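Local coordinates for protein titin (Homo sapiens, PDB 5JDJ) that forms an elastic filament of the muscle sarcomere, in which serially linked immunoglobulin domains of the I-band contribute to passive stretch resistance, at residues 6-11 / 77-82; 12-17 / 84-89. All coordinates share one frame; numbering follows the deposited sequence.

Contact 1: residues 6-11 / 77-82; sequences LHITKT and FVCGND. With CA (calcium ion), chain Q.
Ile8 and Asp82 make the polar part of this contact through a single direct hydrogen bond. The backbone N of Ile8 donates to Asp82 OD2 at 3.0 Å, and an N-H...O angle of 177° shows the bond to be almost perfectly straight. The donor nevertheless meets the carboxylate from above, 43° out of its plane. Placement of this group follows from the first torsion of Asp82, which sets CG opposite the backbone N (chi1 -166°), brings OD2 against the Ile8 amide and leaves OD1 to the calcium ion.

Metal coordination adds a second link. The calcium ion is chelated unevenly, at 2.5 Å by Asp82 OD1 and at 2.9 Å by Asp82 OD2, so OD2 serves the ion and the Ile8 amide at once. Water 1, 2.4 Å from the calcium ion, donates to Ile8 O at 2.7 Å; the backbone N of Ile8 is thus tied directly to the carboxylate, and its O through water 1 to the calcium ion that the carboxylate holds. Water 2 is a further ligand.

The apolar contacts gather on Cys79 and Phe77. Leu6 straddles the Cys79 sulfur with its fork: CG approaches SG to 3.4 Å, and both methyls lie slightly farther from it. Ile8 lays CG1 against Cys79 CB at 3.7 Å, while its CD1 reaches the edge of the Phe77 ring, near the ring plane, 4.2 Å from CD2. Trp38 meets the same ring edge-to-face from within the domain.

Asp82 closes a type II' turn that starts at Cys79, with Gly80 at its second position and paired backbone bonds between Cys79 and Asp82. The arrangement is that of an immunoglobulin I-set sandwich, where the A strand packs against the F-G hairpin, here with a calcium site on the hairpin's last turn residue.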
ATOM      1  N   LEU A   6      -4.693  16.803  -9.494  1.00 12.87           N
ATOM      2  CA  LEU A   6      -4.218  15.430  -9.415  1.00 12.64           C
ATOM      3  C   LEU A   6      -4.556  14.673 -10.708  1.00 11.79           C
ATOM      4  O   LEU A   6      -5.672  14.761 -11.213  1.00 13.92           O
ATOM      5  CB  LEU A   6      -4.844  14.750  -8.198  1.00 13.10           C
ATOM      6  CG  LEU A   6      -4.597  13.269  -7.986  1.00 15.99           C
ATOM      7  CD1 LEU A   6      -3.103  13.001  -7.816  1.00 16.21           C
ATOM      8  CD2 LEU A   6      -5.386  12.777  -6.770  1.00 17.06           C
ATOM      9  N   HIS A   7      -3.603  13.916 -11.243  1.00 12.73           N
ATOM     10  CA  HIS A   7      -3.892  13.160 -12.459  1.00 15.74           C
ATOM     11  C   HIS A   7      -2.944  11.984 -12.635  1.00 15.17           C
ATOM     12  O   HIS A   7      -1.880  11.921 -12.012  1.00 12.27           O
ATOM     13  CB  HIS A   7      -3.838  14.074 -13.696  1.00 17.05           C
ATOM     14  CG  HIS A   7      -2.514  14.737 -13.910  1.00 16.23           C
ATOM     15  ND1 HIS A   7      -2.128  15.867 -13.222  1.00 18.22           N
ATOM     16  CD2 HIS A   7      -1.486  14.433 -14.736  1.00 18.19           C
ATOM     17  CE1 HIS A   7      -0.919  16.227 -13.610  1.00 20.25           C
ATOM     18  NE2 HIS A   7      -0.503  15.370 -14.526  1.00 18.25           N
ATOM     19  N   ILE A   8      -3.357  11.041 -13.475  1.00 13.45           N
ATOM     20  CA  ILE A   8      -2.537   9.881 -13.758  1.00 14.21           C
ATOM     21  C   ILE A   8      -1.424  10.300 -14.718  1.00 14.86           C
ATOM     22  O   ILE A   8      -1.671  10.989 -15.722  1.00 16.17           O
ATOM     23  CB  ILE A   8      -3.380   8.722 -14.327  1.00 17.02           C
ATOM     24  CG1 ILE A   8      -4.324   8.197 -13.233  1.00 18.02           C
ATOM     25  CG2 ILE A   8      -2.484   7.591 -14.840  1.00 16.17           C
ATOM     26  CD1 ILE A   8      -5.399   7.222 -13.725  1.00 22.42           C
ATOM     27  N   THR A   9      -0.195   9.906 -14.398  1.00 13.18           N
ATOM     28  CA  THR A   9       0.953  10.282 -15.223  1.00 12.96           C
ATOM     29  C   THR A   9       1.585   9.110 -15.985  1.00 13.99           C
ATOM     30  O   THR A   9       2.398   9.319 -16.885  1.00 13.64           O
ATOM     31  CB  THR A   9       2.042  10.952 -14.383  1.00 12.57           C
ATOM     32  OG1 THR A   9       2.426  10.087 -13.301  1.00 14.28           O
ATOM     33  CG2 THR A   9       1.532  12.287 -13.831  1.00 14.38           C
ATOM     34  N   LYS A  10       1.215   7.884 -15.637  1.00 12.05           N
ATOM     35  CA  LYS A  10       1.755   6.717 -16.340  1.00 13.54           C
ATOM     36  C   LYS A  10       0.763   5.570 -16.211  1.00 16.56           C
ATOM     37  O   LYS A  10       0.330   5.244 -15.117  1.00 15.89           O
ATOM     38  CB  LYS A  10       3.132   6.319 -15.781  1.00 14.51           C
ATOM     39  CG  LYS A  10       3.854   5.243 -16.606  1.00 19.14           C
ATOM     40  CD  LYS A  10       5.284   4.990 -16.082  1.00 15.19           C
ATOM     41  CE  LYS A  10       6.068   4.037 -16.992  1.00 24.35           C
ATOM     42  NZ  LYS A  10       5.380   2.715 -17.165  1.00 25.82           N
ATOM     43  N   THR A  11       0.370   4.974 -17.330  1.00 10.59           N
ATOM     44  CA  THR A  11      -0.669   3.960 -17.298  1.00 11.32           C
ATOM     45  C   THR A  11      -0.111   2.615 -16.826  1.00 13.43           C
ATOM     46  O   THR A  11       1.106   2.436 -16.711  1.00 18.17           O
ATOM     47  CB  THR A  11      -1.322   3.796 -18.689  1.00 12.86           C
ATOM     48  OG1 THR A  11      -2.504   3.008 -18.593  1.00 17.56           O
ATOM     49  CG2 THR A  11      -0.339   3.151 -19.648  1.00 17.05           C
ATOM     50  N   PHE A  77      -7.416   1.578 -12.056  1.00 13.29           N
ATOM     51  CA  PHE A  77      -6.926   2.451 -11.012  1.00 15.39           C
ATOM     52  C   PHE A  77      -7.678   3.762 -11.112  1.00 17.73           C
ATOM     53  O   PHE A  77      -7.814   4.338 -12.202  1.00 15.24           O
ATOM     54  CB  PHE A  77      -5.413   2.690 -11.109  1.00 19.38           C
ATOM     55  CG  PHE A  77      -4.889   3.615 -10.047  1.00 14.60           C
ATOM     56  CD1 PHE A  77      -4.650   3.152  -8.756  1.00 12.59           C
ATOM     57  CD2 PHE A  77      -4.686   4.963 -10.315  1.00 18.35           C
ATOM     58  CE1 PHE A  77      -4.189   3.997  -7.772  1.00 13.98           C
ATOM     59  CE2 PHE A  77      -4.219   5.823  -9.319  1.00 16.95           C
ATOM     60  CZ  PHE A  77      -3.970   5.330  -8.041  1.00 15.25           C
ATOM     61  N   VAL A  78      -8.166   4.238  -9.975  1.00 15.14           N
ATOM     62  CA  VAL A  78      -8.993   5.430  -9.963  1.00 15.55           C
ATOM     63  C   VAL A  78      -8.304   6.561  -9.221  1.00 18.49           C
ATOM     64  O   VAL A  78      -7.894   6.410  -8.069  1.00 17.33           O
ATOM     65  CB  VAL A  78     -10.369   5.162  -9.318  1.00 19.63           C
ATOM     66  CG1 VAL A  78     -11.216   6.436  -9.335  1.00 17.24           C
ATOM     67  CG2 VAL A  78     -11.064   4.043 -10.048  1.00 19.51           C
ATOM     68  N   CYS A  79      -8.192   7.693  -9.908  1.00 16.81           N
ATOM     69  CA  CYS A  79      -7.523   8.873  -9.395  1.00 18.02           C
ATOM     70  C   CYS A  79      -8.514  10.054  -9.468  1.00 17.32           C
ATOM     71  O   CYS A  79      -8.447  10.868 -10.376  1.00 16.65           O
ATOM     72  CB  CYS A  79      -6.254   9.121 -10.218  1.00 17.78           C
ATOM     73  SG  CYS A  79      -5.172  10.442  -9.690  1.00 30.35           S
ATOM     74  N   GLY A  80      -9.458  10.119  -8.531  1.00 15.81           N
ATOM     75  CA  GLY A  80     -10.520  11.115  -8.621  1.00 13.74           C
ATOM     76  C   GLY A  80     -11.331  10.857  -9.885  1.00 14.85           C
ATOM     77  O   GLY A  80     -11.761   9.738 -10.113  1.00 18.28           O
ATOM     78  N   ASN A  81     -11.496  11.875 -10.726  1.00 14.19           N
ATOM     79  CA  ASN A  81     -12.277  11.731 -11.959  1.00 14.64           C
ATOM     80  C   ASN A  81     -11.426  11.207 -13.118  1.00 22.22           C
ATOM     81  O   ASN A  81     -11.825  11.256 -14.279  1.00 31.83           O
ATOM     82  CB  ASN A  81     -12.917  13.069 -12.340  1.00 14.79           C
ATOM     83  CG  ASN A  81     -14.073  12.902 -13.320  1.00 19.34           C
ATOM     84  OD1 ASN A  81     -15.035  12.189 -13.041  1.00 18.70           O
ATOM     85  ND2 ASN A  81     -13.974  13.551 -14.471  1.00 19.59           N
ATOM     86  N   ASP A  82     -10.255  10.687 -12.785  1.00 14.83           N
ATOM     87  CA  ASP A  82      -9.315  10.180 -13.774  1.00 18.05           C
ATOM     88  C   ASP A  82      -9.202   8.678 -13.557  1.00 21.84           C
ATOM     89  O   ASP A  82      -9.099   8.225 -12.420  1.00 19.26           O
ATOM     90  CB  ASP A  82      -7.951  10.860 -13.618  1.00 17.71           C
ATOM     91  CG  ASP A  82      -7.040  10.642 -14.814  1.00 21.73           C
ATOM     92  OD1 ASP A  82      -7.409   9.848 -15.698  1.00 24.44           O
ATOM     93  OD2 ASP A  82      -5.954  11.270 -14.865  1.00 18.83           O
TER
HETATM   94 CA    CA Q 101      -6.110  10.676 -17.649  1.00 42.48          CA
HETATM   95  O   HOH W   1      -3.925  11.360 -17.085  1.00 24.84           O
HETATM   96  O   HOH W   2      -7.674   8.727 -17.556  1.00 14.37           O

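Contact 2: residues 12-17 / 84-89; sequences MKNIEV and VSATLT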
ATOM      1  N   MET A  12      -1.012   1.689 -16.527  1.00 16.06           N
ATOM      2  CA  MET A  12      -0.642   0.296 -16.322  1.00 18.20           C
ATOM      3  C   MET A  12      -0.868  -0.486 -17.607  1.00 17.26           C
ATOM      4  O   MET A  12      -1.462   0.026 -18.558  1.00 19.23           O
ATOM      5  CB  MET A  12      -1.438  -0.325 -15.169  1.00 14.43           C
ATOM      6  CG  MET A  12      -2.921  -0.408 -15.413  1.00 19.78           C
ATOM      7  SD  MET A  12      -3.820  -0.293 -13.851  1.00 25.75           S
ATOM      8  CE  MET A  12      -5.491  -0.613 -14.358  1.00 18.31           C
ATOM      9  N   LYS A  13      -0.391  -1.724 -17.626  1.00 21.51           N
ATOM     10  CA  LYS A  13      -0.404  -2.546 -18.836  1.00 23.06           C
ATOM     11  C   LYS A  13      -1.346  -3.734 -18.758  1.00 20.77           C
ATOM     12  O   LYS A  13      -1.532  -4.315 -17.692  1.00 19.25           O
ATOM     13  CB  LYS A  13       0.995  -3.077 -19.127  1.00 25.26           C
ATOM     14  CG  LYS A  13       2.061  -2.023 -19.281  1.00 27.14           C
ATOM     15  CD  LYS A  13       3.380  -2.683 -19.602  1.00 25.46           C
ATOM     16  CE  LYS A  13       4.441  -1.646 -19.831  1.00 25.44           C
ATOM     17  NZ  LYS A  13       5.697  -2.225 -20.377  1.00 34.66           N
ATOM     18  N   ASN A  14      -1.914  -4.102 -19.904  1.00 20.97           N
ATOM     19  CA  ASN A  14      -2.583  -5.388 -20.048  1.00 22.23           C
ATOM     20  C   ASN A  14      -1.604  -6.497 -19.710  1.00 23.99           C
ATOM     21  O   ASN A  14      -0.407  -6.387 -19.999  1.00 26.15           O
ATOM     22  CB  ASN A  14      -3.119  -5.570 -21.470  1.00 22.10           C
ATOM     23  CG  ASN A  14      -4.158  -4.516 -21.851  1.00 20.36           C
ATOM     24  OD1 ASN A  14      -5.052  -4.187 -21.063  1.00 20.76           O
ATOM     25  ND2 ASN A  14      -4.049  -3.990 -23.070  1.00 21.27           N
ATOM     26  N   ILE A  15      -2.092  -7.568 -19.100  1.00 26.32           N
ATOM     27  CA  ILE A  15      -1.189  -8.639 -18.693  1.00 24.60           C
ATOM     28  C   ILE A  15      -1.847 -10.025 -18.734  1.00 31.76           C
ATOM     29  O   ILE A  15      -3.035 -10.171 -18.433  1.00 27.69           O
ATOM     30  CB  ILE A  15      -0.639  -8.370 -17.282  1.00 28.37           C
ATOM     31  CG1 ILE A  15       0.396  -9.431 -16.891  1.00 30.75           C
ATOM     32  CG2 ILE A  15      -1.780  -8.275 -16.271  1.00 24.94           C
ATOM     33  CD1 ILE A  15       0.889  -9.313 -15.486  1.00 27.17           C
ATOM     34  N   GLU A  16      -1.062 -11.027 -19.135  1.00 35.80           N
ATOM     35  CA  GLU A  16      -1.484 -12.429 -19.132  1.00 35.49           C
ATOM     36  C   GLU A  16      -0.566 -13.265 -18.247  1.00 32.03           C
ATOM     37  O   GLU A  16       0.655 -13.194 -18.374  1.00 35.79           O
ATOM     38  CB  GLU A  16      -1.472 -13.012 -20.544  1.00 39.17           C
ATOM     39  CG  GLU A  16      -2.468 -12.405 -21.504  1.00 41.17           C
ATOM     40  CD  GLU A  16      -2.401 -13.053 -22.879  1.00 55.93           C
ATOM     41  OE1 GLU A  16      -1.317 -13.017 -23.500  1.00 59.85           O
ATOM     42  OE2 GLU A  16      -3.429 -13.601 -23.339  1.00 56.64           O
ATOM     43  N   VAL A  17      -1.150 -14.056 -17.353  1.00 32.99           N
ATOM     44  CA  VAL A  17      -0.368 -14.956 -16.508  1.00 34.27           C
ATOM     45  C   VAL A  17      -1.072 -16.299 -16.375  1.00 36.43           C
ATOM     46  O   VAL A  17      -2.298 -16.361 -16.400  1.00 31.73           O
ATOM     47  CB  VAL A  17      -0.124 -14.383 -15.084  1.00 37.86           C
ATOM     48  CG1 VAL A  17       0.750 -13.137 -15.126  1.00 37.84           C
ATOM     49  CG2 VAL A  17      -1.440 -14.114 -14.374  1.00 34.81           C
ATOM     50  N   VAL A  84      -7.679   4.686 -15.227  1.00 15.75           N
ATOM     51  CA  VAL A  84      -6.906   3.930 -16.186  1.00 15.48           C
ATOM     52  C   VAL A  84      -7.297   2.467 -16.041  1.00 21.80           C
ATOM     53  O   VAL A  84      -7.378   1.953 -14.922  1.00 17.15           O
ATOM     54  CB  VAL A  84      -5.385   4.161 -15.971  1.00 25.00           C
ATOM     55  CG1 VAL A  84      -4.638   2.862 -15.774  1.00 26.90           C
ATOM     56  CG2 VAL A  84      -4.812   4.921 -17.129  1.00 25.62           C
ATOM     57  N   SER A  85      -7.579   1.804 -17.160  1.00 20.63           N
ATOM     58  CA  SER A  85      -7.987   0.401 -17.114  1.00 18.73           C
ATOM     59  C   SER A  85      -7.093  -0.484 -17.963  1.00 25.16           C
ATOM     60  O   SER A  85      -6.557  -0.056 -18.984  1.00 18.26           O
ATOM     61  CB  SER A  85      -9.435   0.244 -17.565  1.00 20.34           C
ATOM     62  OG  SER A  85     -10.294   1.001 -16.737  1.00 24.34           O
ATOM     63  N   ALA A  86      -6.926  -1.721 -17.514  1.00 19.95           N
ATOM     64  CA  ALA A  86      -6.130  -2.701 -18.233  1.00 23.19           C
ATOM     65  C   ALA A  86      -6.691  -4.050 -17.867  1.00 23.17           C
ATOM     66  O   ALA A  86      -7.426  -4.170 -16.887  1.00 23.53           O
ATOM     67  CB  ALA A  86      -4.658  -2.594 -17.880  1.00 20.92           C
ATOM     68  N   THR A  87      -6.359  -5.058 -18.658  1.00 21.58           N
ATOM     69  CA  THR A  87      -7.018  -6.343 -18.538  1.00 23.13           C
ATOM     70  C   THR A  87      -6.058  -7.383 -18.013  1.00 21.82           C
ATOM     71  O   THR A  87      -4.899  -7.430 -18.423  1.00 26.29           O
ATOM     72  CB  THR A  87      -7.588  -6.797 -19.897  1.00 22.01           C
ATOM     73  OG1 THR A  87      -8.738  -6.001 -20.205  1.00 32.11           O
ATOM     74  CG2 THR A  87      -8.005  -8.246 -19.852  1.00 28.96           C
ATOM     75  N   LEU A  88      -6.540  -8.201 -17.084  1.00 20.90           N
ATOM     76  CA  LEU A  88      -5.815  -9.394 -16.680  1.00 22.33           C
ATOM     77  C   LEU A  88      -6.470 -10.599 -17.324  1.00 21.81           C
ATOM     78  O   LEU A  88      -7.664 -10.818 -17.168  1.00 25.11           O
ATOM     79  CB  LEU A  88      -5.796  -9.564 -15.159  1.00 26.14           C
ATOM     80  CG  LEU A  88      -5.361 -10.961 -14.677  1.00 23.47           C
ATOM     81  CD1 LEU A  88      -3.929 -11.302 -15.070  1.00 26.55           C
ATOM     82  CD2 LEU A  88      -5.562 -11.123 -13.177  1.00 27.05           C
ATOM     83  N   THR A  89      -5.677 -11.368 -18.057  1.00 30.78           N
ATOM     84  CA  THR A  89      -6.147 -12.601 -18.660  1.00 32.30           C
ATOM     85  C   THR A  89      -5.411 -13.755 -18.005  1.00 32.81           C
ATOM     86  O   THR A  89      -4.208 -13.920 -18.209  1.00 34.64           O
ATOM     87  CB  THR A  89      -5.906 -12.625 -20.180  1.00 30.83           C
ATOM     88  OG1 THR A  89      -6.685 -11.599 -20.805  1.00 37.48           O
ATOM     89  CG2 THR A  89      -6.306 -13.975 -20.762  1.00 32.48           C
TER
HETATM   90  O   HOH W   3      -7.262  -3.208 -21.666  1.00 30.90           O
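Asn14 OD1 is gripped by two donors. Thr87 N reaches Asn14 OD1 at 2.9 Å with an N-H...O angle of 150°, lying in the carbonyl plane on a lone pair (C=O...N 141°). Water 3 donates to Asn14 OD1 from unusually close, 2.5 Å, while its link to Thr87 OG1 is long and weak. The Asn14 first torsion puts CG beside its own backbone N (chi1 -62°), which turns the amide toward 84-89.

From there the backbones pair in parallel. Ile15 N donates to Thr87 O at 2.9 Å, Thr89 N to Ile15 O at 2.9 Å, and Val17 N to Thr89 O at 3.2 Å, the last with its donor tilted out of the carbonyl plane.

On the inner face, Met12 CG lies 3.7 Å from Ala86 CB and equally near Val84 CG1; the chain then extends, sliding past Val84. Ile15 and Leu88 stand side by side, Ile15 CG2 3.9 Å from Leu88 CD1, and the side chains of Met12, Ile15, Ala86 and Leu88 touch Phe25 of strand 23-29. On the other face Glu16 runs alongside Thr89, Glu16 CG meeting Thr89 CB at 3.7 Å.

Chemically, the Asn14 amide oxygen accepts the Thr87 N-H just ahead of the parallel backbone pairing, so a side chain prolongs the strand's bonding pattern, and the pairing separates an apolar interior from a polar outer face.

In the fold
Along the chain the segments come in the order 6-11, 12-17, 77-82, 84-89, so the segments of the two contacts alternate. Their centres lie about 16 Å apart, both inside the one immunoglobulin I-set domain. Strand 8-10 edges the sheet with 23-29, 59-64 and 51-56, whereas strand 15-17 edges the other sheet beside 82-90: the chain passes from one sheet to the other between strands 8-10 and 15-17. Strands 73-79 and 82-90 are antiparallel neighbours, joined by a probable hydrogen bond from Phe77 N to Val84 O (2.9 Å). Both contacts therefore join the start of the chain to its last hairpin.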